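Local coordinates for protein CRISPR-associated endonuclease Cas9 (Campylobacter jejuni subsp. jejuni serotype O:2, PDB 5X2H) that cleaves DNA matched by a CRISPR guide RNA, the natural enzyme using an HNH domain for the complementary strand and a RuvC-like domain for the other, at residues M703-A706 against L707-L710; L638-E641 against T642-E646; S738-K741 against D742-I745; E647-Y650 against Q651-G655. All coordinates share one frame; numbering follows the deposited sequence.

Contact 1 of 4, residues M703-A706 against L707-L710; sequences MDFA and LKVL. With nucleotides of chain B.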
# COMPACT_ATOMS: atom_id res chain seq x y z
N MET A 703 21.70 1.51 0.17
CA MET A 703 22.50 0.31 0.43
C MET A 703 23.49 0.55 1.56
O MET A 703 23.73 -0.34 2.38
CB MET A 703 23.22 -0.13 -0.84
CG MET A 703 24.14 -1.31 -0.62
SD MET A 703 23.28 -2.73 0.09
CE MET A 703 22.56 -3.46 -1.37
N ASP A 704 24.08 1.75 1.63
CA ASP A 704 25.06 2.04 2.67
C ASP A 704 24.44 1.97 4.05
O ASP A 704 25.06 1.47 5.00
CB ASP A 704 25.69 3.41 2.42
CG ASP A 704 26.46 3.46 1.12
OD1 ASP A 704 27.33 2.59 0.90
OD2 ASP A 704 26.19 4.37 0.30
N PHE A 705 23.21 2.47 4.20
CA PHE A 705 22.51 2.35 5.47
C PHE A 705 22.20 0.90 5.79
O PHE A 705 22.29 0.48 6.95
CB PHE A 705 21.23 3.18 5.46
CG PHE A 705 20.40 3.04 6.71
CD1 PHE A 705 20.73 3.73 7.86
CD2 PHE A 705 19.29 2.20 6.73
CE1 PHE A 705 19.97 3.60 9.01
CE2 PHE A 705 18.53 2.06 7.87
CZ PHE A 705 18.87 2.76 9.02
N ALA A 706 21.83 0.11 4.78
CA ALA A 706 21.57 -1.30 5.00
C ALA A 706 22.82 -2.02 5.50
O ALA A 706 22.75 -2.86 6.41
CB ALA A 706 21.05 -1.95 3.72
N LEU A 707 23.97 -1.69 4.92
CA LEU A 707 25.24 -2.27 5.35
C LEU A 707 25.69 -1.75 6.70
O LEU A 707 26.60 -2.33 7.30
CB LEU A 707 26.32 -1.99 4.30
CG LEU A 707 26.11 -2.60 2.91
CD1 LEU A 707 27.13 -2.03 1.92
CD2 LEU A 707 26.20 -4.12 2.97
N LYS A 708 25.08 -0.67 7.19
CA LYS A 708 25.46 -0.03 8.45
C LYS A 708 26.92 0.41 8.44
O LYS A 708 27.58 0.46 9.48
CB LYS A 708 25.18 -0.95 9.64
CG LYS A 708 23.70 -1.24 9.85
CD LYS A 708 22.92 0.04 10.08
CE LYS A 708 21.43 -0.22 10.24
NZ LYS A 708 20.82 -0.72 8.98
N VAL A 709 27.44 0.75 7.26
CA VAL A 709 28.80 1.25 7.11
C VAL A 709 28.71 2.66 6.55
O VAL A 709 28.18 2.87 5.46
CB VAL A 709 29.65 0.35 6.19
CG1 VAL A 709 31.02 0.96 5.98
CG2 VAL A 709 29.76 -1.04 6.79
N LEU A 710 29.22 3.63 7.30
CA LEU A 710 29.18 5.02 6.87
C LEU A 710 30.35 5.29 5.93
O LEU A 710 31.51 5.18 6.34
CB LEU A 710 29.24 5.95 8.07
CG LEU A 710 29.02 7.44 7.78
CD1 LEU A 710 27.59 7.69 7.33
CD2 LEU A 710 29.36 8.27 9.01
P A B 50 19.10 -10.37 -0.51
OP1 A B 50 19.97 -11.47 -0.98
OP2 A B 50 18.13 -10.60 0.59
O5' A B 50 20.05 -9.17 -0.09
C5' A B 50 21.26 -8.90 -0.79
C4' A B 50 22.14 -7.96 -0.01
O4' A B 50 21.40 -6.75 0.27
C3' A B 50 22.57 -8.47 1.36
O3' A B 50 23.73 -9.28 1.31
C2' A B 50 22.78 -7.18 2.15
O2' A B 50 24.03 -6.59 1.83
C1' A B 50 21.67 -6.30 1.58
N9 A B 50 20.43 -6.40 2.37
C8 A B 50 19.23 -6.92 1.95
N7 A B 50 18.29 -6.88 2.86
C5 A B 50 18.92 -6.30 3.96
C6 A B 50 18.46 -5.98 5.25
N6 A B 50 17.21 -6.21 5.67
N1 A B 50 19.33 -5.41 6.10
C2 A B 50 20.58 -5.18 5.68
N3 A B 50 21.13 -5.44 4.49
C4 A B 50 20.23 -6.00 3.66
P U B 80 14.02 6.00 10.45
OP1 U B 80 13.53 5.10 9.37
OP2 U B 80 13.22 6.18 11.68
O5' U B 80 15.47 5.49 10.88
C5' U B 80 15.70 4.11 11.15
C4' U B 80 16.75 3.90 12.21
O4' U B 80 18.07 4.22 11.68
C3' U B 80 16.59 4.74 13.48
O3' U B 80 17.04 3.98 14.60
C2' U B 80 17.56 5.89 13.24
O2' U B 80 18.01 6.55 14.41
C1' U B 80 18.70 5.16 12.53
N1 U B 80 19.58 6.01 11.74
C2 U B 80 20.92 5.99 12.09
O2 U B 80 21.34 5.30 13.01
N3 U B 80 21.74 6.79 11.34
C4 U B 80 21.36 7.60 10.30
O4 U B 80 22.21 8.27 9.72
C5 U B 80 19.96 7.58 9.99
C6 U B 80 19.14 6.80 10.70
O HOH W 1 28.94 1.32 2.96
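Leu707 N donates to Met703 O at 2.9 Å in the last turn of helix 702-707, before Lys708 takes a positive phi (58°) and closes a Schellman motif. Two bonds run back into that turn. Lys708 N donates to Phe705 O, and Val709 N makes a weak bond to Asp704 O. Lys708 then folds back over the helix end. Kinks at chi2 (-60°) and chi4 (-66°) bring NZ to 2.8 Å from Phe705 O, from the carbonyl face opposite to that used by Lys708 N. The same NZ sits over one face of the Phe705 ring, 4.0 Å from its centroid, a cation-pi contact. The ring edge meets the guide RNA, with CZ 3.1 Å from O4' of U80 of chain B. On the other flank, Met703 CG packs on Leu707 CD1 at 4.0 Å. Leu707 CD2 and Met703 CE both face the sugar of A50 of chain B. Asp704 OD1 is tied to Val709 O through a water, while OD2 takes Tyr701 N and Arg669. One carbonyl and one ring face thus hold the lysine ammonium, which would steady the ring and help satisfy the carbonyl at the helix end.

Contact 2 of 4, residues L638-E641 against T642-E646; sequences LHEE and TFRKE. With nucleotides of chain C; nucleotides of chain B.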
# COMPACT_ATOMS: atom_id res chain seq x y z
N LEU A 638 17.30 -0.88 -2.16
CA LEU A 638 18.74 -0.82 -1.93
C LEU A 638 19.53 -0.68 -3.22
O LEU A 638 20.73 -0.41 -3.16
CB LEU A 638 19.20 -2.07 -1.18
CG LEU A 638 18.55 -2.30 0.17
CD1 LEU A 638 19.11 -3.55 0.85
CD2 LEU A 638 18.72 -1.07 1.05
N HIS A 639 18.88 -0.86 -4.37
CA HIS A 639 19.57 -0.89 -5.65
C HIS A 639 18.51 -0.96 -6.74
O HIS A 639 17.34 -1.26 -6.48
CB HIS A 639 20.52 -2.08 -5.75
CG HIS A 639 19.88 -3.39 -5.43
ND1 HIS A 639 19.08 -4.07 -6.32
CD2 HIS A 639 19.91 -4.15 -4.30
CE1 HIS A 639 18.65 -5.19 -5.77
NE2 HIS A 639 19.14 -5.26 -4.54
N GLU A 640 18.93 -0.66 -7.97
CA GLU A 640 18.06 -0.90 -9.11
C GLU A 640 17.74 -2.39 -9.22
O GLU A 640 18.47 -3.25 -8.72
CB GLU A 640 18.69 -0.39 -10.40
CG GLU A 640 18.58 1.11 -10.61
CD GLU A 640 18.92 1.53 -12.02
OE1 GLU A 640 19.38 0.67 -12.81
OE2 GLU A 640 18.73 2.72 -12.35
N GLU A 641 16.64 -2.69 -9.89
CA GLU A 641 16.16 -4.07 -9.98
C GLU A 641 16.70 -4.81 -11.20
O GLU A 641 16.50 -6.03 -11.29
CB GLU A 641 14.63 -4.09 -9.99
CG GLU A 641 14.03 -3.54 -8.70
CD GLU A 641 12.52 -3.47 -8.73
OE1 GLU A 641 11.95 -3.38 -9.83
OE2 GLU A 641 11.91 -3.51 -7.65
N THR A 642 17.38 -4.13 -12.11
CA THR A 642 17.95 -4.78 -13.29
C THR A 642 19.33 -5.34 -12.95
O THR A 642 20.25 -4.58 -12.63
CB THR A 642 18.05 -3.80 -14.46
OG1 THR A 642 16.75 -3.30 -14.78
CG2 THR A 642 18.65 -4.50 -15.67
N PHE A 643 19.47 -6.66 -13.03
CA PHE A 643 20.77 -7.29 -12.88
C PHE A 643 21.57 -7.10 -14.17
O PHE A 643 21.04 -7.32 -15.27
CB PHE A 643 20.62 -8.77 -12.55
CG PHE A 643 19.73 -9.05 -11.37
CD1 PHE A 643 19.80 -8.25 -10.24
CD2 PHE A 643 18.82 -10.09 -11.38
CE1 PHE A 643 18.99 -8.50 -9.14
CE2 PHE A 643 18.01 -10.34 -10.30
CZ PHE A 643 18.09 -9.55 -9.17
N ARG A 644 22.83 -6.70 -14.04
CA ARG A 644 23.64 -6.33 -15.19
C ARG A 644 24.92 -7.15 -15.24
O ARG A 644 25.44 -7.58 -14.21
CB ARG A 644 23.99 -4.84 -15.17
CG ARG A 644 22.78 -3.94 -15.09
CD ARG A 644 23.15 -2.47 -15.19
NE ARG A 644 21.96 -1.64 -15.13
CZ ARG A 644 21.17 -1.40 -16.18
NH1 ARG A 644 21.47 -1.92 -17.36
NH2 ARG A 644 20.10 -0.63 -16.04
N LYS A 645 25.42 -7.36 -16.46
CA LYS A 645 26.73 -7.96 -16.64
C LYS A 645 27.81 -6.91 -16.43
O LYS A 645 27.63 -5.74 -16.77
CB LYS A 645 26.85 -8.58 -18.03
CG LYS A 645 25.66 -9.41 -18.46
CD LYS A 645 26.07 -10.43 -19.51
CE LYS A 645 25.02 -10.58 -20.59
NZ LYS A 645 25.34 -11.69 -21.52
N GLU A 646 28.94 -7.34 -15.87
CA GLU A 646 30.01 -6.39 -15.60
C GLU A 646 30.58 -5.79 -16.87
O GLU A 646 31.16 -4.70 -16.82
CB GLU A 646 31.12 -7.07 -14.79
CG GLU A 646 31.82 -8.21 -15.50
CD GLU A 646 32.85 -8.90 -14.63
OE1 GLU A 646 32.45 -9.53 -13.63
OE2 GLU A 646 34.05 -8.81 -14.94
P DG C 9 15.14 -0.91 -12.54
OP1 DG C 9 14.91 -0.82 -11.08
OP2 DG C 9 16.42 -1.45 -13.05
O5' DG C 9 13.97 -1.77 -13.20
C5' DG C 9 12.63 -1.61 -12.76
C4' DG C 9 11.68 -2.28 -13.72
O4' DG C 9 11.93 -3.70 -13.74
C3' DG C 9 10.20 -2.10 -13.38
O3' DG C 9 9.50 -1.57 -14.49
C2' DG C 9 9.71 -3.51 -13.02
C1' DG C 9 10.71 -4.40 -13.73
N9 DG C 9 10.92 -5.68 -13.05
C8 DG C 9 11.51 -5.87 -11.83
N7 DG C 9 11.55 -7.12 -11.47
C5 DG C 9 10.94 -7.80 -12.51
C6 DG C 9 10.69 -9.19 -12.67
O6 DG C 9 10.98 -10.11 -11.90
N1 DG C 9 10.04 -9.46 -13.88
C2 DG C 9 9.69 -8.51 -14.81
N2 DG C 9 9.07 -8.96 -15.91
N3 DG C 9 9.91 -7.21 -14.67
C4 DG C 9 10.54 -6.93 -13.50
P A B 49 13.65 -11.37 -3.30
OP1 A B 49 13.89 -12.63 -2.55
OP2 A B 49 12.35 -11.17 -4.01
O5' A B 49 13.86 -10.14 -2.31
C5' A B 49 15.08 -9.97 -1.60
C4' A B 49 16.05 -9.09 -2.36
O4' A B 49 15.45 -7.80 -2.62
C3' A B 49 17.35 -8.76 -1.65
O3' A B 49 18.29 -9.81 -1.79
C2' A B 49 17.80 -7.46 -2.31
O2' A B 49 18.58 -7.72 -3.46
C1' A B 49 16.47 -6.83 -2.75
N9 A B 49 16.10 -5.61 -2.01
C8 A B 49 15.99 -4.35 -2.54
N7 A B 49 15.64 -3.43 -1.67
C5 A B 49 15.51 -4.13 -0.48
C6 A B 49 15.16 -3.72 0.82
N6 A B 49 14.87 -2.46 1.15
N1 A B 49 15.13 -4.66 1.78
C2 A B 49 15.42 -5.92 1.45
N3 A B 49 15.76 -6.43 0.26
C4 A B 49 15.79 -5.47 -0.67
P U B 22 15.03 -11.79 -20.43
OP1 U B 22 15.52 -11.15 -21.68
OP2 U B 22 14.81 -13.25 -20.39
O5' U B 22 16.04 -11.42 -19.27
C5' U B 22 16.43 -10.07 -19.04
C4' U B 22 17.06 -9.90 -17.68
O4' U B 22 16.15 -10.37 -16.65
C3' U B 22 18.33 -10.68 -17.43
O3' U B 22 19.48 -10.06 -17.98
C2' U B 22 18.36 -10.79 -15.90
O2' U B 22 18.84 -9.58 -15.33
C1' U B 22 16.88 -10.91 -15.57
N1 U B 22 16.44 -12.31 -15.34
C2 U B 22 16.72 -12.86 -14.11
O2 U B 22 17.32 -12.26 -13.23
N3 U B 22 16.29 -14.15 -13.93
C4 U B 22 15.60 -14.92 -14.83
O4 U B 22 15.28 -16.07 -14.51
C5 U B 22 15.34 -14.29 -16.09
C6 U B 22 15.75 -13.03 -16.29
O HOH W 2 20.87 -1.81 -12.34
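Thr642 and Glu641 together grip one phosphate of DG9 of chain C. Thr642 OG1 donates to OP2 at 2.6 Å, and Thr642 N adds a weak bond to the same oxygen. Glu641 N meets OP1 at 2.8 Å, almost straight (170°). With OG1 beside its own backbone N (chi1 -59°), Thr642 presents both donors to the phosphate. Backbone amides plus a hydroxyl on one phosphate are consistent with the phosphate lock loop of other Cas9 enzymes. This wedge-domain loop runs beside strand 674-677. Thr642 CG2 lies over the centre of the Arg644 guanidinium. Phe643 turns toward the guide RNA: its CD2 edge is 3.2 Å from O2 of U22 of chain B, and Glu641 O stands over one ring face near the rim. Lys674 makes a cation-pi contact with this ring. Arg644 runs extended back to Glu640. Its NH2 forms a long salt bridge with Glu640 OE1 at 3.6 Å, met at the guanidinium edge, the two planes 51° apart. A water joins Glu640 OE1, Thr642 O and Arg644 NE. Arg644 NH1 also pairs with Glu648, and NH2 with a DNA phosphate. In the preceding segment, His639 ND1 donates to Glu640 O at 2.6 Å, in the ring plane, while NE2 bonds O2' of A49 of chain B at 2.7 Å. The imidazole is thus fixed in its rotation by both nitrogens. Arg644, shared between carboxylates and phosphate, would offset the negative charge of Glu640, whose OE1 lies near OP2 of DG9.

Contact 3 of 4, residues S738-K741 against D742-I745; sequences SLYK and DSLI. With nucleotides of chain D.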
# COMPACT_ATOMS: atom_id res chain seq x y z
N SER A 738 25.11 17.42 7.11
CA SER A 738 24.52 16.41 6.24
C SER A 738 23.34 17.02 5.50
O SER A 738 22.51 17.71 6.11
CB SER A 738 24.07 15.19 7.03
OG SER A 738 25.17 14.57 7.68
N LEU A 739 23.26 16.78 4.20
CA LEU A 739 22.16 17.27 3.38
C LEU A 739 21.27 16.12 2.96
O LEU A 739 21.75 15.04 2.59
CB LEU A 739 22.68 18.00 2.14
CG LEU A 739 23.54 19.24 2.39
CD1 LEU A 739 23.89 19.91 1.08
CD2 LEU A 739 22.81 20.21 3.32
N TYR A 740 19.96 16.35 3.02
CA TYR A 740 18.95 15.44 2.51
C TYR A 740 18.15 16.19 1.46
O TYR A 740 18.24 17.41 1.33
CB TYR A 740 18.03 14.94 3.64
CG TYR A 740 18.76 14.42 4.85
CD1 TYR A 740 19.25 15.29 5.82
CD2 TYR A 740 18.96 13.06 5.04
CE1 TYR A 740 19.92 14.82 6.94
CE2 TYR A 740 19.63 12.58 6.15
CZ TYR A 740 20.11 13.46 7.10
OH TYR A 740 20.78 12.99 8.21
N LYS A 741 17.35 15.44 0.69
CA LYS A 741 16.49 16.07 -0.30
C LYS A 741 15.60 17.11 0.37
O LYS A 741 14.98 16.85 1.40
CB LYS A 741 15.64 15.01 -1.00
CG LYS A 741 16.44 14.15 -1.97
CD LYS A 741 15.57 13.15 -2.71
CE LYS A 741 16.37 12.38 -3.75
NZ LYS A 741 17.56 11.71 -3.15
N ASP A 742 15.58 18.31 -0.23
CA ASP A 742 14.83 19.48 0.24
C ASP A 742 15.40 20.08 1.52
O ASP A 742 14.69 20.80 2.23
CB ASP A 742 13.34 19.16 0.42
CG ASP A 742 12.62 19.03 -0.90
OD1 ASP A 742 13.06 19.66 -1.88
OD2 ASP A 742 11.62 18.29 -0.96
N SER A 743 16.66 19.81 1.84
CA SER A 743 17.34 20.59 2.87
C SER A 743 17.50 22.03 2.40
O SER A 743 17.71 22.29 1.21
CB SER A 743 18.72 19.99 3.18
OG SER A 743 18.60 18.79 3.92
N LEU A 744 17.41 22.96 3.34
CA LEU A 744 17.58 24.38 3.04
C LEU A 744 19.04 24.78 3.22
O LEU A 744 19.62 24.58 4.29
CB LEU A 744 16.69 25.24 3.93
CG LEU A 744 16.82 26.74 3.65
CD1 LEU A 744 16.31 27.05 2.26
CD2 LEU A 744 16.08 27.56 4.70
N ILE A 745 19.62 25.36 2.17
CA ILE A 745 21.02 25.77 2.20
C ILE A 745 21.14 27.19 1.68
O ILE A 745 20.30 27.69 0.93
CB ILE A 745 21.93 24.82 1.39
CG1 ILE A 745 21.57 24.87 -0.09
CG2 ILE A 745 21.82 23.39 1.93
CD1 ILE A 745 22.42 23.97 -0.97
P DA D 3 19.26 10.55 -6.36
OP1 DA D 3 18.67 10.12 -5.08
OP2 DA D 3 19.82 11.91 -6.48
O5' DA D 3 20.39 9.51 -6.82
C5' DA D 3 20.05 8.14 -7.01
C4' DA D 3 20.77 7.55 -8.21
O4' DA D 3 20.08 7.92 -9.44
C3' DA D 3 22.23 8.00 -8.38
O3' DA D 3 23.04 6.88 -8.69
C2' DA D 3 22.16 9.00 -9.54
C1' DA D 3 21.00 8.46 -10.36
N9 DA D 3 20.31 9.48 -11.16
C8 DA D 3 19.77 10.65 -10.70
N7 DA D 3 19.21 11.38 -11.64
C5 DA D 3 19.39 10.63 -12.79
C6 DA D 3 19.02 10.84 -14.14
N6 DA D 3 18.36 11.93 -14.55
N1 DA D 3 19.35 9.90 -15.04
C2 DA D 3 20.01 8.81 -14.62
N3 DA D 3 20.41 8.50 -13.38
C4 DA D 3 20.06 9.45 -12.51
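Ser743 OG has two hydrogen-bond partners: Tyr740 N donates to it at 2.9 Å (163°), and Glu630 OE1 is the other. The motif is a type II beta turn from Tyr740 to Ser743. It links strand 733-740, the edge of a three-stranded antiparallel sheet, to strand 744-748 of the next antiparallel sheet, largely within the PI-CTD family region. Ser743 N donates to Tyr740 O at 2.9 Å and closes the turn. Asp742 takes the positive phi (70°) expected at the third position of such a turn. Ser743 OG lies beside its own backbone N (chi1 -73°), which lets the hydroxyl turn back to Tyr740 N. In all, Ser743 meets Tyr740 twice, OG with N and N with O. Beyond the turn, Leu739 and Ile745 cross at about a right angle. Leu739 CD2 touches Ile745 CG2 at 3.6 Å, and Ser743 CB lies 4.1 Å from the same Leu739 CD2. Phe811 and Tyr760 cover this apolar pair. Lys741 leaves the turn in another direction. Its chain is extended up to the last bond and reaches the DNA backbone, where NZ donates to OP1 of DA3 of chain D at 2.7 Å.

Contact 4 of 4, residues E647-Y650 against Q651-G655; sequences EEFY and QSYGG. With nucleotides of chain D.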
# COMPACT_ATOMS: atom_id res chain seq x y z
N GLU A 647 30.41 -6.46 -18.02
CA GLU A 647 30.87 -5.91 -19.29
C GLU A 647 30.15 -4.62 -19.65
O GLU A 647 30.71 -3.82 -20.41
CB GLU A 647 30.67 -6.93 -20.41
CG GLU A 647 31.68 -8.07 -20.43
CD GLU A 647 31.37 -9.17 -19.42
OE1 GLU A 647 30.31 -9.11 -18.77
OE2 GLU A 647 32.21 -10.09 -19.29
N GLU A 648 28.94 -4.39 -19.13
CA GLU A 648 28.22 -3.16 -19.45
C GLU A 648 28.97 -1.93 -18.97
O GLU A 648 28.76 -0.83 -19.51
CB GLU A 648 26.82 -3.20 -18.82
CG GLU A 648 25.81 -4.08 -19.55
CD GLU A 648 24.47 -4.14 -18.83
OE1 GLU A 648 23.90 -5.25 -18.71
OE2 GLU A 648 23.98 -3.08 -18.37
N PHE A 649 29.83 -2.08 -17.97
CA PHE A 649 30.56 -0.96 -17.39
C PHE A 649 32.02 -0.88 -17.83
O PHE A 649 32.73 0.04 -17.41
CB PHE A 649 30.49 -1.04 -15.85
CG PHE A 649 29.09 -1.01 -15.29
CD1 PHE A 649 28.36 -2.18 -15.16
CD2 PHE A 649 28.52 0.18 -14.87
CE1 PHE A 649 27.08 -2.16 -14.64
CE2 PHE A 649 27.23 0.20 -14.35
CZ PHE A 649 26.51 -0.97 -14.23
N TYR A 650 32.47 -1.81 -18.68
CA TYR A 650 33.88 -1.82 -19.09
C TYR A 650 34.27 -0.51 -19.78
O TYR A 650 35.32 0.07 -19.47
CB TYR A 650 34.16 -3.01 -20.01
CG TYR A 650 34.32 -4.33 -19.30
CD1 TYR A 650 34.13 -4.44 -17.92
CD2 TYR A 650 34.67 -5.48 -20.00
CE1 TYR A 650 34.28 -5.65 -17.27
CE2 TYR A 650 34.82 -6.70 -19.35
CZ TYR A 650 34.62 -6.77 -17.99
OH TYR A 650 34.77 -7.98 -17.35
N GLN A 651 33.44 -0.03 -20.71
CA GLN A 651 33.79 1.17 -21.45
C GLN A 651 33.79 2.41 -20.56
O GLN A 651 34.69 3.25 -20.65
CB GLN A 651 32.84 1.37 -22.63
CG GLN A 651 33.00 2.71 -23.33
CD GLN A 651 32.56 2.68 -24.78
OE1 GLN A 651 31.37 2.63 -25.08
NE2 GLN A 651 33.53 2.73 -25.69
N SER A 652 32.80 2.53 -19.68
CA SER A 652 32.68 3.74 -18.87
C SER A 652 33.68 3.77 -17.72
O SER A 652 34.22 4.83 -17.39
CB SER A 652 31.26 3.88 -18.35
OG SER A 652 31.14 5.00 -17.50
N TYR A 653 33.94 2.62 -17.10
CA TYR A 653 34.75 2.58 -15.89
C TYR A 653 36.21 2.21 -16.13
O TYR A 653 37.06 2.53 -15.29
CB TYR A 653 34.14 1.60 -14.87
CG TYR A 653 32.85 2.08 -14.24
CD1 TYR A 653 32.40 3.38 -14.41
CD2 TYR A 653 32.07 1.22 -13.46
CE1 TYR A 653 31.23 3.82 -13.84
CE2 TYR A 653 30.90 1.65 -12.88
CZ TYR A 653 30.48 2.95 -13.07
OH TYR A 653 29.31 3.39 -12.49
N GLY A 654 36.52 1.54 -17.24
CA GLY A 654 37.88 1.13 -17.52
C GLY A 654 38.12 -0.36 -17.35
O GLY A 654 39.04 -0.77 -16.63
N GLY A 655 37.29 -1.17 -17.99
CA GLY A 655 37.46 -2.61 -17.97
C GLY A 655 37.22 -3.23 -16.60
O GLY A 655 36.51 -2.68 -15.74
P DA D 5 28.50 6.87 -13.59
OP1 DA D 5 28.10 5.58 -12.98
OP2 DA D 5 29.67 7.60 -13.07
O5' DA D 5 28.71 6.63 -15.16
C5' DA D 5 27.72 5.91 -15.88
C4' DA D 5 27.33 6.65 -17.15
O4' DA D 5 26.54 7.81 -16.81
C3' DA D 5 28.50 7.15 -17.99
O3' DA D 5 28.39 6.65 -19.30
C2' DA D 5 28.37 8.68 -17.96
C1' DA D 5 26.89 8.87 -17.66
N9 DA D 5 26.58 10.12 -16.98
C8 DA D 5 27.03 10.52 -15.75
N7 DA D 5 26.58 11.69 -15.37
C5 DA D 5 25.76 12.09 -16.42
C6 DA D 5 24.99 13.24 -16.62
N6 DA D 5 24.91 14.24 -15.74
N1 DA D 5 24.30 13.33 -17.78
C2 DA D 5 24.38 12.33 -18.66
N3 DA D 5 25.07 11.19 -18.57
C4 DA D 5 25.75 11.13 -17.42
P DC D 6 29.56 6.90 -20.37
OP1 DC D 6 29.55 5.74 -21.29
OP2 DC D 6 30.80 7.26 -19.64
O5' DC D 6 29.05 8.19 -21.17
C5' DC D 6 27.81 8.14 -21.86
C4' DC D 6 27.42 9.51 -22.39
O4' DC D 6 27.15 10.40 -21.28
C3' DC D 6 28.49 10.20 -23.25
O3' DC D 6 27.93 10.61 -24.48
C2' DC D 6 28.92 11.40 -22.40
C1' DC D 6 27.66 11.67 -21.60
N1 DC D 6 27.92 12.40 -20.33
C2 DC D 6 27.22 13.59 -20.06
O2 DC D 6 26.40 14.00 -20.89
N3 DC D 6 27.46 14.25 -18.90
C4 DC D 6 28.36 13.77 -18.04
N4 DC D 6 28.56 14.45 -16.91
C5 DC D 6 29.08 12.56 -18.29
C6 DC D 6 28.83 11.92 -19.44
O HOH W 3 30.44 1.22 -20.00
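Tyr653 starts against Phe649: its CB lies 3.3 Å from Phe649 O, the carbonyl that also accepts from Tyr653 N. CG stays near the same oxygen. Further out, Tyr653 CD2 meets Phe649 CB at 3.6 Å. Tyr653 CE2 comes to 3.4 Å from Phe649 CD2. The two side chains lie side by side and point the same way. Their rings are near parallel (26°) but slid apart, with centroids 5.3 Å from each other. CE1, across the ring, faces the phosphate of DA5 of chain D. CZ lies between Phe649 CD2 and OP1 of DA5. At the tip, Tyr653 OH donates to that OP1 at 2.5 Å, with OP1 in the ring plane. In this wedge-domain region Phe649 and Tyr653 pack on strand 668-671 and helix 655-665. A 3-10 segment here runs into the short helix 650-653, which stops at Gly654, where phi turns positive (106°). Tyr650 O takes two donors at this break. Gly655 N sits on a lone pair in the carbonyl plane at 2.8 Å, whereas Gly654 N approaches from above that plane. The Tyr650 ring meets Gly655 obliquely and has Glu647 CA over the centre of one face. Its OH bonds Glu646 and Lys656. A water spans Glu648 O and Ser652 N. With OG turned anti to the backbone N (chi1 176°), Ser652 reaches the DNA, donating to OP2 of DC6 of chain D at 3.1 Å.

Contact 2 is the middle member of a row with contacts 1 and 4. Contacts 1 and 2 (centres about 18 Å apart) touch: Ala706 CB lies 3.7 Å from Leu638 CD2. Contacts 2 and 4 (centres about 15 Å apart) meet where Arg644 CD packs on Phe649 CZ at 3.8 Å. Contact 3 stands apart, its nearest atoms about 7 Å from contact 1 and about 17 Å from contact 4. Contact 1 faces guide RNA, contact 2 RNA and chain C, and contacts 3 and 4 hold backbone phosphates of chain D, where A, A and C at positions 3, 5 and 6 would fit the AGAAACA PAM. All four lie away from the predicted RuvC metal site.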